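Local coordinates for protein splicing factor U2AF 35 kDa subunit (Homo sapiens, PDB 1JMT) that forms a heterodimer with the large U2AF subunit and mediates the protein-protein and protein-RNA interactions needed for accurate 3' splice-site selection in pre-mRNA splicing, at residues 34-39 with 56-61; 73-78 with 82-87; 41-46 with 91-96; 4-9 with 86-91. The protein carries 1 engineered substitution. One frame throughout, in Å; residues are numbered along the deposited sequence.

Contact 1 of 4, residues 34-39 with 56-61; sequences EHYDEF and EMNVCD
The Tyr36 ring overlaps Val59, its CE1 corner lying 3.4 Å from Val59 CB. In this RNA recognition motif (RRM), the contact sets the long helix 22-51 against strand 54-59, an outer strand of the sheet. The two side chains come from opposite directions, and the valine meets the phenol obliquely. At the far end of the ring, Tyr36 OH donates a hydrogen bond of 3.2 Å to the backbone O of Val59. The hydroxyl approaches in the carbonyl plane, on a lone pair, with a C=O...donor angle of 120°. Tyr36 holds CG anti to the backbone N (chi1 176°), which carries the phenol across to the strand. An alanine in its place is likely to leave the Val59 carbonyl without this donor and to open a gap beside the valine. Tyr36 OH also passes 3.7 Å from Asn58 OD1, near the exposed margin of the contact.

Phe39, one helical turn on, is the deeper partner. It reaches Ile9 and Val71 of the sheet, and its ring also meets Tyr10 and an aromatic side chain of the bound peptide. Val59 itself packs on Phe40 and Val71. The valine methyls lean different ways. Val59 CG1 lies by Tyr36 CE1 at 3.6 Å, while Val59 CG2 sits in the plane of the Phe39 ring, at its edge, 3.9 Å from Phe39 CE2.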
# COMPACT_ATOMS: atom_id res chain seq x y z
N GLU A 34 7.31 -2.37 -14.48
CA GLU A 34 6.69 -3.68 -14.30
C GLU A 34 6.46 -3.97 -12.81
O GLU A 34 5.48 -4.61 -12.43
CB GLU A 34 7.56 -4.78 -14.91
CG GLU A 34 7.95 -4.52 -16.37
CD GLU A 34 8.64 -5.70 -17.03
OE1 GLU A 34 9.48 -6.35 -16.37
OE2 GLU A 34 8.35 -5.97 -18.22
N HIS A 35 7.38 -3.51 -11.98
CA HIS A 35 7.28 -3.71 -10.54
C HIS A 35 6.15 -2.82 -10.02
O HIS A 35 5.42 -3.19 -9.11
CB HIS A 35 8.61 -3.36 -9.87
CG HIS A 35 8.60 -3.48 -8.38
ND1 HIS A 35 8.21 -2.45 -7.55
CD2 HIS A 35 8.94 -4.51 -7.56
CE1 HIS A 35 8.32 -2.84 -6.29
NE2 HIS A 35 8.76 -4.08 -6.27
N TYR A 36 6.00 -1.65 -10.64
CA TYR A 36 4.96 -0.70 -10.27
C TYR A 36 3.59 -1.27 -10.63
O TYR A 36 2.65 -1.23 -9.83
CB TYR A 36 5.18 0.62 -11.01
CG TYR A 36 4.09 1.65 -10.78
CD1 TYR A 36 4.19 2.58 -9.75
CD2 TYR A 36 2.96 1.69 -11.60
CE1 TYR A 36 3.20 3.53 -9.53
CE2 TYR A 36 1.94 2.63 -11.38
CZ TYR A 36 2.08 3.55 -10.34
OH TYR A 36 1.10 4.47 -10.11
N ASP A 37 3.48 -1.79 -11.85
CA ASP A 37 2.21 -2.35 -12.31
C ASP A 37 1.82 -3.60 -11.51
O ASP A 37 0.64 -3.82 -11.24
CB ASP A 37 2.28 -2.69 -13.81
CG ASP A 37 2.53 -1.47 -14.67
OD1 ASP A 37 2.10 -0.36 -14.30
OD2 ASP A 37 3.14 -1.63 -15.75
N GLU A 38 2.81 -4.41 -11.15
CA GLU A 38 2.55 -5.61 -10.36
C GLU A 38 2.00 -5.19 -9.00
O GLU A 38 1.04 -5.77 -8.49
CB GLU A 38 3.84 -6.41 -10.16
CG GLU A 38 3.70 -7.58 -9.18
CD GLU A 38 5.01 -8.32 -8.93
OE1 GLU A 38 5.97 -7.69 -8.44
OE2 GLU A 38 5.07 -9.53 -9.23
N PHE A 39 2.63 -4.18 -8.41
CA PHE A 39 2.23 -3.67 -7.11
C PHE A 39 0.80 -3.14 -7.17
O PHE A 39 -0.03 -3.47 -6.32
CB PHE A 39 3.17 -2.55 -6.67
CG PHE A 39 2.79 -1.91 -5.37
CD1 PHE A 39 3.10 -2.53 -4.16
CD2 PHE A 39 2.11 -0.69 -5.35
CE1 PHE A 39 2.74 -1.94 -2.95
CE2 PHE A 39 1.75 -0.10 -4.14
CZ PHE A 39 2.07 -0.72 -2.94
N GLU A 56 -11.26 5.40 -8.16
CA GLU A 56 -9.94 5.84 -8.61
C GLU A 56 -8.88 5.36 -7.64
O GLU A 56 -9.13 5.23 -6.44
CB GLU A 56 -9.85 7.37 -8.64
CG GLU A 56 -10.64 8.06 -9.71
CD GLU A 56 -10.48 9.56 -9.60
OE1 GLU A 56 -9.35 10.06 -9.86
OE2 GLU A 56 -11.46 10.24 -9.25
N MET A 57 -7.68 5.12 -8.16
CA MET A 57 -6.57 4.69 -7.34
C MET A 57 -5.26 5.13 -7.96
O MET A 57 -5.12 5.16 -9.18
CB MET A 57 -6.55 3.17 -7.18
CG MET A 57 -5.41 2.69 -6.29
SD MET A 57 -5.34 0.90 -6.08
CE MET A 57 -3.58 0.63 -6.23
N ASN A 58 -4.30 5.49 -7.11
CA ASN A 58 -3.00 5.92 -7.60
C ASN A 58 -1.90 5.61 -6.60
O ASN A 58 -2.11 5.67 -5.38
CB ASN A 58 -3.02 7.42 -7.90
CG ASN A 58 -1.70 7.91 -8.46
OD1 ASN A 58 -1.13 7.30 -9.38
ND2 ASN A 58 -1.20 9.02 -7.92
N VAL A 59 -0.74 5.24 -7.12
CA VAL A 59 0.43 4.95 -6.30
C VAL A 59 1.33 6.16 -6.53
O VAL A 59 1.72 6.45 -7.66
CB VAL A 59 1.14 3.67 -6.77
CG1 VAL A 59 2.43 3.47 -5.98
CG2 VAL A 59 0.22 2.47 -6.60
N CYS A 60 1.64 6.87 -5.45
CA CYS A 60 2.46 8.08 -5.55
C CYS A 60 3.94 7.87 -5.35
O CYS A 60 4.40 6.81 -4.92
CB CYS A 60 2.01 9.11 -4.52
SG CYS A 60 0.28 9.58 -4.58
N ASP A 61 4.68 8.92 -5.68
CA ASP A 61 6.13 8.99 -5.52
C ASP A 61 6.27 10.26 -4.68
O ASP A 61 6.32 11.36 -5.21
CB ASP A 61 6.80 9.14 -6.88
CG ASP A 61 8.32 9.24 -6.79
OD1 ASP A 61 8.87 8.98 -5.70
OD2 ASP A 61 8.95 9.57 -7.81

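Contact 2 of 4, residues 73-78 with 82-87; sequences VKFRRE and EKAVID
The Phe75 ring presents its CE1-CZ side to Ala84. The methyl CB of Ala84 is equally far from both ring atoms, 4.0 Å from Phe75 CE1 and 4.0 Å from Phe75 CZ. It approaches the ring obliquely. One face of the same ring has Val73 CG1 over it, 3.7 Å above the plane and offset toward the rim. Both Phe75 and Ala84 direct their CB atoms toward the opposite segment, and both are buried. In Phe75, CG stands anti to the carbonyl carbon (chi1 -72°), which turns the ring to the helix. Tyr51 of helix 22-51 touches both residues, and Ile4 of strand 3-11 also touches Phe75.

The second pair lies at the start of helix 78-88, just after Arg77 at the N-cap position. Here Glu82 N donates to Glu78 O, four residues back, at 3.1 Å in a nearly straight helical bond, with an N-H...O angle of 166°. The donor is tilted 19° from the carbonyl plane. Glu82 CG lies 3.3 Å from the same Glu78 O.

The two carboxylates do not pair. Glu78 OE2 and Glu82 OE2 are 5.2 Å apart, and Glu78 OE2 is hydrogen-bonded to Ser1 N. This RRM junction therefore joins an apolar strand-to-helix touch to an exposed first helical turn. There the amino terminus of this fragment, at Ser1, probably eases the repulsion between like charges; in the full-length chain that nitrogen would be a peptide amide.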
# COMPACT_ATOMS: atom_id res chain seq x y z
N VAL A 73 -6.74 5.45 -2.55
CA VAL A 73 -7.82 4.67 -3.14
C VAL A 73 -9.14 5.39 -2.91
O VAL A 73 -9.52 5.63 -1.77
CB VAL A 73 -7.90 3.27 -2.51
CG1 VAL A 73 -8.98 2.44 -3.19
CG2 VAL A 73 -6.55 2.59 -2.58
N LYS A 74 -9.83 5.74 -3.98
CA LYS A 74 -11.11 6.41 -3.83
C LYS A 74 -12.18 5.37 -4.09
O LYS A 74 -12.34 4.88 -5.21
CB LYS A 74 -11.24 7.57 -4.84
CG LYS A 74 -12.50 8.41 -4.64
CD LYS A 74 -12.60 9.50 -5.69
CE LYS A 74 -13.74 10.46 -5.40
NZ LYS A 74 -13.75 11.59 -6.38
N PHE A 75 -12.89 5.00 -3.03
CA PHE A 75 -13.96 4.02 -3.14
C PHE A 75 -15.23 4.73 -3.59
O PHE A 75 -15.43 5.91 -3.30
CB PHE A 75 -14.22 3.32 -1.80
CG PHE A 75 -13.14 2.36 -1.39
CD1 PHE A 75 -12.10 2.77 -0.55
CD2 PHE A 75 -13.15 1.05 -1.85
CE1 PHE A 75 -11.09 1.88 -0.18
CE2 PHE A 75 -12.14 0.15 -1.48
CZ PHE A 75 -11.11 0.57 -0.64
N ARG A 76 -16.08 4.01 -4.31
CA ARG A 76 -17.33 4.59 -4.77
C ARG A 76 -18.22 4.91 -3.58
O ARG A 76 -19.00 5.86 -3.61
CB ARG A 76 -18.04 3.60 -5.70
CG ARG A 76 -19.35 4.11 -6.25
CD ARG A 76 -19.88 3.19 -7.33
NE ARG A 76 -21.13 3.69 -7.90
CZ ARG A 76 -21.71 3.17 -8.97
NH1 ARG A 76 -21.17 2.13 -9.59
NH2 ARG A 76 -22.85 3.69 -9.42
N ARG A 77 -18.08 4.13 -2.51
CA ARG A 77 -18.88 4.31 -1.31
C ARG A 77 -18.11 4.74 -0.07
O ARG A 77 -17.13 4.11 0.32
CB ARG A 77 -19.61 3.01 -0.98
CG ARG A 77 -20.63 2.64 -1.98
CD ARG A 77 -21.32 1.34 -1.64
NE ARG A 77 -22.30 0.97 -2.65
CZ ARG A 77 -22.24 1.35 -3.92
NH1 ARG A 77 -21.26 2.13 -4.36
NH2 ARG A 77 -23.17 0.95 -4.76
N GLU A 78 -18.57 5.83 0.54
CA GLU A 78 -17.94 6.36 1.74
C GLU A 78 -17.87 5.27 2.81
O GLU A 78 -16.91 5.19 3.57
CB GLU A 78 -18.73 7.56 2.24
CG GLU A 78 -18.12 8.30 3.42
CD GLU A 78 -18.83 9.61 3.72
OE1 GLU A 78 -20.07 9.60 3.87
OE2 GLU A 78 -18.15 10.66 3.80
N GLU A 82 -14.46 3.87 4.99
CA GLU A 82 -14.34 3.88 6.44
C GLU A 82 -14.06 2.50 7.01
O GLU A 82 -13.33 2.37 7.99
CB GLU A 82 -15.61 4.47 7.07
CG GLU A 82 -15.89 5.90 6.64
CD GLU A 82 -17.14 6.48 7.28
OE1 GLU A 82 -18.20 5.84 7.19
OE2 GLU A 82 -17.05 7.59 7.87
N LYS A 83 -14.65 1.48 6.41
CA LYS A 83 -14.43 0.12 6.88
C LYS A 83 -13.07 -0.41 6.44
O LYS A 83 -12.45 -1.21 7.15
CB LYS A 83 -15.53 -0.81 6.38
CG LYS A 83 -16.86 -0.63 7.11
CD LYS A 83 -17.91 -1.58 6.57
CE LYS A 83 -19.25 -1.37 7.25
NZ LYS A 83 -20.32 -2.23 6.66
N ALA A 84 -12.61 0.03 5.27
CA ALA A 84 -11.31 -0.42 4.78
C ALA A 84 -10.22 0.07 5.72
O ALA A 84 -9.33 -0.69 6.10
CB ALA A 84 -11.06 0.13 3.37
N VAL A 85 -10.31 1.34 6.10
CA VAL A 85 -9.32 1.93 7.00
C VAL A 85 -9.17 1.12 8.28
O VAL A 85 -8.05 0.79 8.68
CB VAL A 85 -9.69 3.39 7.34
CG1 VAL A 85 -8.74 3.94 8.39
CG2 VAL A 85 -9.63 4.23 6.07
N ILE A 86 -10.29 0.81 8.92
CA ILE A 86 -10.28 0.05 10.16
C ILE A 86 -9.65 -1.33 9.98
O ILE A 86 -8.74 -1.71 10.73
CB ILE A 86 -11.72 -0.12 10.71
CG1 ILE A 86 -12.33 1.25 10.99
CG2 ILE A 86 -11.69 -0.96 11.99
CD1 ILE A 86 -13.83 1.21 11.20
N ASP A 87 -10.11 -2.08 8.99
CA ASP A 87 -9.56 -3.41 8.77
C ASP A 87 -8.10 -3.37 8.33
O ASP A 87 -7.28 -4.16 8.81
CB ASP A 87 -10.38 -4.18 7.73
CG ASP A 87 -9.94 -5.63 7.59
OD1 ASP A 87 -9.98 -6.35 8.61
OD2 ASP A 87 -9.55 -6.05 6.48

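Contact 3 of 4, residues 41-46 with 91-96; sequences EEVFTE and RWFNGQ
The Glu46 carboxylate comes to the NH1/NH2 edge of the Arg91 guanidinium, the two side chains reaching in from opposite directions and joining helix 22-51 to the strand 92-93 region. The Arg91-Trp92-Phe93 sequence is the Arg-X-Phe signature of the U2AF homology motif, the peptide-binding variety of the RRM fold. From Glu46 CB, the chain leaves with CG anti to the backbone N (chi1 -178°) and then bends at chi2. CG comes within 3.9 Å of Arg91 NH1. Next, Glu46 CD is in the guanidinium plane, at its edge, and 3.8 Å from both Arg91 NH1 and NH2. At the tip, Glu46 OE2 forms a salt bridge to Arg91 NH1 at 3.0 Å. A second bond, from Arg91 NH2, is weak. The modelled place of OE2 is somewhat uncertain, so the details of this bridge are doubtful. The carboxylate and guanidinium planes are 76° apart, so the two groups do not meet flat.

A glutamine in place of Glu46 would probably deprive Arg91 of this negative mate, leaving the guanidinium less firmly held. Arg91 has other partners. NH1 is hydrogen-bonded to Tyr51 OH, and NH2 forms a salt bridge with an acidic side chain of the bound peptide.

From Phe93 to Gln96 the chain reverses in a type I' turn. The Phe93 ring meets aromatic side chains of the peptide, one of them edge-to-face. Deeper in, Val43 CG2 adds an apolar touch: it approaches this ring obliquely, 4.2 Å from Phe93 CZ.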
# COMPACT_ATOMS: atom_id res chain seq x y z
N GLU A 41 -1.72 -3.70 -9.34
CA GLU A 41 -2.70 -4.77 -9.50
C GLU A 41 -2.88 -5.48 -8.16
O GLU A 41 -4.00 -5.77 -7.74
CB GLU A 41 -2.20 -5.74 -10.57
CG GLU A 41 -3.14 -6.90 -10.90
CD GLU A 41 -3.11 -8.00 -9.85
OE1 GLU A 41 -2.02 -8.52 -9.56
OE2 GLU A 41 -4.19 -8.34 -9.32
N GLU A 42 -1.76 -5.73 -7.50
CA GLU A 42 -1.77 -6.39 -6.21
C GLU A 42 -2.68 -5.67 -5.21
O GLU A 42 -3.50 -6.30 -4.54
CB GLU A 42 -0.35 -6.45 -5.65
CG GLU A 42 -0.21 -7.31 -4.42
CD GLU A 42 -0.22 -8.78 -4.76
OE1 GLU A 42 0.78 -9.27 -5.31
OE2 GLU A 42 -1.24 -9.45 -4.47
N VAL A 43 -2.53 -4.36 -5.12
CA VAL A 43 -3.32 -3.56 -4.18
C VAL A 43 -4.75 -3.35 -4.67
O VAL A 43 -5.71 -3.55 -3.92
CB VAL A 43 -2.63 -2.20 -3.91
CG1 VAL A 43 -3.47 -1.34 -2.96
CG2 VAL A 43 -1.25 -2.46 -3.30
N PHE A 44 -4.88 -2.95 -5.93
CA PHE A 44 -6.19 -2.72 -6.51
C PHE A 44 -7.11 -3.93 -6.34
O PHE A 44 -8.23 -3.80 -5.82
CB PHE A 44 -6.05 -2.41 -8.00
CG PHE A 44 -7.36 -2.12 -8.68
CD1 PHE A 44 -7.98 -0.88 -8.53
CD2 PHE A 44 -8.00 -3.11 -9.43
CE1 PHE A 44 -9.22 -0.63 -9.13
CE2 PHE A 44 -9.23 -2.86 -10.04
CZ PHE A 44 -9.84 -1.62 -9.89
N THR A 45 -6.65 -5.10 -6.78
CA THR A 45 -7.44 -6.32 -6.69
C THR A 45 -7.94 -6.58 -5.27
O THR A 45 -9.12 -6.88 -5.06
CB THR A 45 -6.63 -7.54 -7.15
OG1 THR A 45 -6.36 -7.42 -8.56
CG2 THR A 45 -7.40 -8.84 -6.90
N GLU A 46 -7.05 -6.45 -4.30
CA GLU A 46 -7.45 -6.65 -2.91
C GLU A 46 -8.49 -5.61 -2.50
O GLU A 46 -9.46 -5.95 -1.82
CB GLU A 46 -6.22 -6.58 -2.00
CG GLU A 46 -6.51 -6.82 -0.52
CD GLU A 46 -7.09 -8.21 -0.22
OE1 GLU A 46 -6.84 -9.15 -1.01
OE2 GLU A 46 -7.77 -8.36 0.81
N ARG A 91 -3.85 -5.06 9.53
CA ARG A 91 -3.18 -6.00 8.63
C ARG A 91 -1.72 -5.67 8.33
O ARG A 91 -1.27 -4.53 8.50
CB ARG A 91 -3.94 -6.10 7.30
CG ARG A 91 -5.38 -6.54 7.42
CD ARG A 91 -6.08 -6.57 6.05
NE ARG A 91 -5.54 -7.59 5.17
CZ ARG A 91 -5.95 -7.80 3.92
NH1 ARG A 91 -6.91 -7.05 3.40
NH2 ARG A 91 -5.41 -8.77 3.19
N TRP A 92 -1.00 -6.68 7.87
CA TRP A 92 0.40 -6.52 7.50
C TRP A 92 0.43 -6.42 5.98
O TRP A 92 -0.51 -6.78 5.29
CB TRP A 92 1.23 -7.76 7.87
CG TRP A 92 1.23 -8.16 9.31
CD1 TRP A 92 0.72 -9.32 9.83
CD2 TRP A 92 1.88 -7.49 10.40
NE1 TRP A 92 1.01 -9.41 11.17
CE2 TRP A 92 1.72 -8.30 11.55
CE3 TRP A 92 2.57 -6.27 10.51
CZ2 TRP A 92 2.24 -7.94 12.80
CZ3 TRP A 92 3.08 -5.92 11.76
CH2 TRP A 92 2.91 -6.75 12.89
N PHE A 93 1.55 -5.92 5.47
CA PHE A 93 1.77 -5.82 4.04
C PHE A 93 3.28 -5.83 3.86
O PHE A 93 3.98 -4.94 4.35
CB PHE A 93 1.20 -4.53 3.45
CG PHE A 93 1.34 -4.44 1.95
CD1 PHE A 93 0.36 -4.95 1.11
CD2 PHE A 93 2.47 -3.86 1.38
CE1 PHE A 93 0.50 -4.88 -0.27
CE2 PHE A 93 2.61 -3.79 -0.01
CZ PHE A 93 1.63 -4.30 -0.83
N ASN A 94 3.78 -6.86 3.19
CA ASN A 94 5.21 -6.95 2.90
C ASN A 94 6.15 -6.79 4.11
O ASN A 94 7.16 -6.11 4.03
CB ASN A 94 5.54 -5.89 1.83
CG ASN A 94 6.90 -6.11 1.19
OD1 ASN A 94 7.30 -7.24 0.92
ND2 ASN A 94 7.60 -5.02 0.92
N GLY A 95 5.81 -7.44 5.22
CA GLY A 95 6.67 -7.36 6.40
C GLY A 95 6.55 -6.09 7.24
O GLY A 95 7.36 -5.86 8.15
N GLN A 96 5.55 -5.26 6.96
CA GLN A 96 5.34 -4.03 7.72
C GLN A 96 3.86 -3.89 8.02
O GLN A 96 3.02 -4.41 7.30
CB GLN A 96 5.77 -2.81 6.92
CG GLN A 96 7.25 -2.71 6.62
CD GLN A 96 8.09 -2.61 7.87
OE1 GLN A 96 7.73 -1.92 8.83
NE2 GLN A 96 9.22 -3.30 7.88

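Contact 4 of 4, residues 4-9 with 86-91; sequences IALLNI and IDLNNR
Leu88 turns its CD1 methyl onto Ile4 and Leu6, closing the core between the sheet and helix 78-88 of the RRM fold. Strand 3-11 is the central strand of this antiparallel sheet.

The apolar contacts come first, and they are the whole of what passes between the two segments. Leu88 CD1 lies 3.8 Å from Ile4 CD1 and 4.0 Å from Leu6 CD2. A single methyl is thus shared by two strand residues, and both strand side chains cross Leu88 at about a right angle. Ile4 has its CG1 between the backbone N and the carbonyl carbon (chi1 71°), the crowded position, and this points its CD1 at the helix. Leu6 starts out to one side of the helix, but its end swings nearer. Around them, Ile98, Ala100 and Tyr51 also pack on Leu88, and Ala81 and Val85 on Ile4. An aromatic side chain of the bound peptide packs on Leu88 as well.

No hydrogen bond joins the two segments. Each is bonded to its own neighbours. Strand 3-11 is bonded to both adjacent strands of the sheet, as in the pairs of Ile4 with Val73 and Ala5 with Glu101. Asn89 OD1 is bonded to Ala100 N. A type I turn runs from Leu88 to Arg91, and Asn90 N is bonded to Asp87 O at 2.9 Å.

Leu88 therefore does two jobs: its side chain seals the core, while its backbone O accepts the 3.1 Å bond from Arg91 N that closes the turn.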
# COMPACT_ATOMS: atom_id res chain seq x y z
N ILE A 4 -9.10 6.89 0.93
CA ILE A 4 -8.24 6.42 2.00
C ILE A 4 -6.79 6.54 1.51
O ILE A 4 -6.54 6.59 0.31
CB ILE A 4 -8.51 4.93 2.36
CG1 ILE A 4 -8.01 4.01 1.24
CG2 ILE A 4 -10.00 4.72 2.59
CD1 ILE A 4 -8.06 2.53 1.61
N ALA A 5 -5.85 6.59 2.45
CA ALA A 5 -4.44 6.69 2.11
C ALA A 5 -3.66 5.61 2.85
O ALA A 5 -3.84 5.41 4.04
CB ALA A 5 -3.89 8.06 2.51
N LEU A 6 -2.81 4.89 2.11
CA LEU A 6 -1.96 3.86 2.70
C LEU A 6 -0.59 4.53 2.68
O LEU A 6 0.03 4.69 1.62
CB LEU A 6 -2.00 2.60 1.84
CG LEU A 6 -3.41 2.04 1.63
CD1 LEU A 6 -3.32 0.75 0.82
CD2 LEU A 6 -4.08 1.77 2.97
N LEU A 7 -0.14 4.94 3.86
CA LEU A 7 1.11 5.68 4.01
C LEU A 7 2.42 4.93 3.82
O LEU A 7 2.69 3.92 4.47
CB LEU A 7 1.10 6.39 5.37
CG LEU A 7 -0.18 7.20 5.62
CD1 LEU A 7 -0.16 7.78 7.02
CD2 LEU A 7 -0.31 8.30 4.58
N ASN A 8 3.22 5.46 2.91
CA ASN A 8 4.53 4.93 2.58
C ASN A 8 4.52 3.43 2.38
O ASN A 8 5.48 2.74 2.71
CB ASN A 8 5.52 5.29 3.70
CG ASN A 8 5.76 6.79 3.80
OD1 ASN A 8 6.43 7.24 4.73
ND2 ASN A 8 5.22 7.56 2.86
N ILE A 9 3.44 2.91 1.83
CA ILE A 9 3.34 1.48 1.61
C ILE A 9 4.18 1.02 0.41
O ILE A 9 4.66 -0.11 0.39
CB ILE A 9 1.87 1.07 1.42
CG1 ILE A 9 1.74 -0.45 1.58
CG2 ILE A 9 1.36 1.56 0.07
CD1 ILE A 9 0.32 -0.93 1.73
N ILE A 86 -10.29 0.81 8.92
CA ILE A 86 -10.28 0.05 10.16
C ILE A 86 -9.65 -1.33 9.98
O ILE A 86 -8.74 -1.71 10.73
CB ILE A 86 -11.72 -0.12 10.71
CG1 ILE A 86 -12.33 1.25 10.99
CG2 ILE A 86 -11.69 -0.96 11.99
CD1 ILE A 86 -13.83 1.21 11.20
N ASP A 87 -10.11 -2.08 8.99
CA ASP A 87 -9.56 -3.41 8.77
C ASP A 87 -8.10 -3.37 8.33
O ASP A 87 -7.28 -4.16 8.81
CB ASP A 87 -10.38 -4.18 7.73
CG ASP A 87 -9.94 -5.63 7.59
OD1 ASP A 87 -9.98 -6.35 8.61
OD2 ASP A 87 -9.55 -6.05 6.48
N LEU A 88 -7.77 -2.45 7.43
CA LEU A 88 -6.39 -2.34 6.93
C LEU A 88 -5.40 -2.00 8.02
O LEU A 88 -4.24 -2.41 7.97
CB LEU A 88 -6.31 -1.29 5.81
CG LEU A 88 -6.88 -1.77 4.47
CD1 LEU A 88 -7.20 -0.59 3.57
CD2 LEU A 88 -5.88 -2.71 3.82
N ASN A 89 -5.84 -1.25 9.02
CA ASN A 89 -4.95 -0.91 10.11
C ASN A 89 -4.67 -2.12 11.01
O ASN A 89 -3.82 -2.06 11.89
CB ASN A 89 -5.50 0.27 10.92
CG ASN A 89 -5.09 1.60 10.33
OD1 ASN A 89 -3.92 1.80 10.01
ND2 ASN A 89 -6.04 2.52 10.19
N ASN A 90 -5.39 -3.22 10.76
CA ASN A 90 -5.20 -4.47 11.49
C ASN A 90 -4.50 -5.51 10.60
O ASN A 90 -4.56 -6.71 10.88
CB ASN A 90 -6.54 -5.05 11.96
CG ASN A 90 -7.19 -4.22 13.04
OD1 ASN A 90 -6.51 -3.71 13.93
ND2 ASN A 90 -8.51 -4.08 12.98
N ARG A 91 -3.85 -5.06 9.53
CA ARG A 91 -3.18 -6.00 8.63
C ARG A 91 -1.72 -5.67 8.33
O ARG A 91 -1.27 -4.53 8.50
CB ARG A 91 -3.94 -6.10 7.30
CG ARG A 91 -5.38 -6.54 7.42
CD ARG A 91 -6.08 -6.57 6.05
NE ARG A 91 -5.54 -7.59 5.17
CZ ARG A 91 -5.95 -7.80 3.92
NH1 ARG A 91 -6.91 -7.05 3.40
NH2 ARG A 91 -5.41 -8.77 3.19

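In the fold
Contacts 3 and 4 are buried, whereas contacts 1 and 2 each join a buried apolar pair to a more exposed polar margin. Contacts 1 and 3 share helix 22-51; contacts 2 and 4 share helix 78-88. All four reach one sheet. Contact 4 is wholly apolar between its segments and touches contact 2 through Ile4, whose CD1 lies 3.6 Å from Phe75 CE1. Contact 1 adds a tyrosine hydroxyl bond, contact 2 a backbone helix bond, and contact 3 a salt bridge near the bound peptide. Phe93 links the cores: its CZ is 3.4 Å from Phe39 CE1, and its CD2 is 3.5 Å from Ile9 CG1.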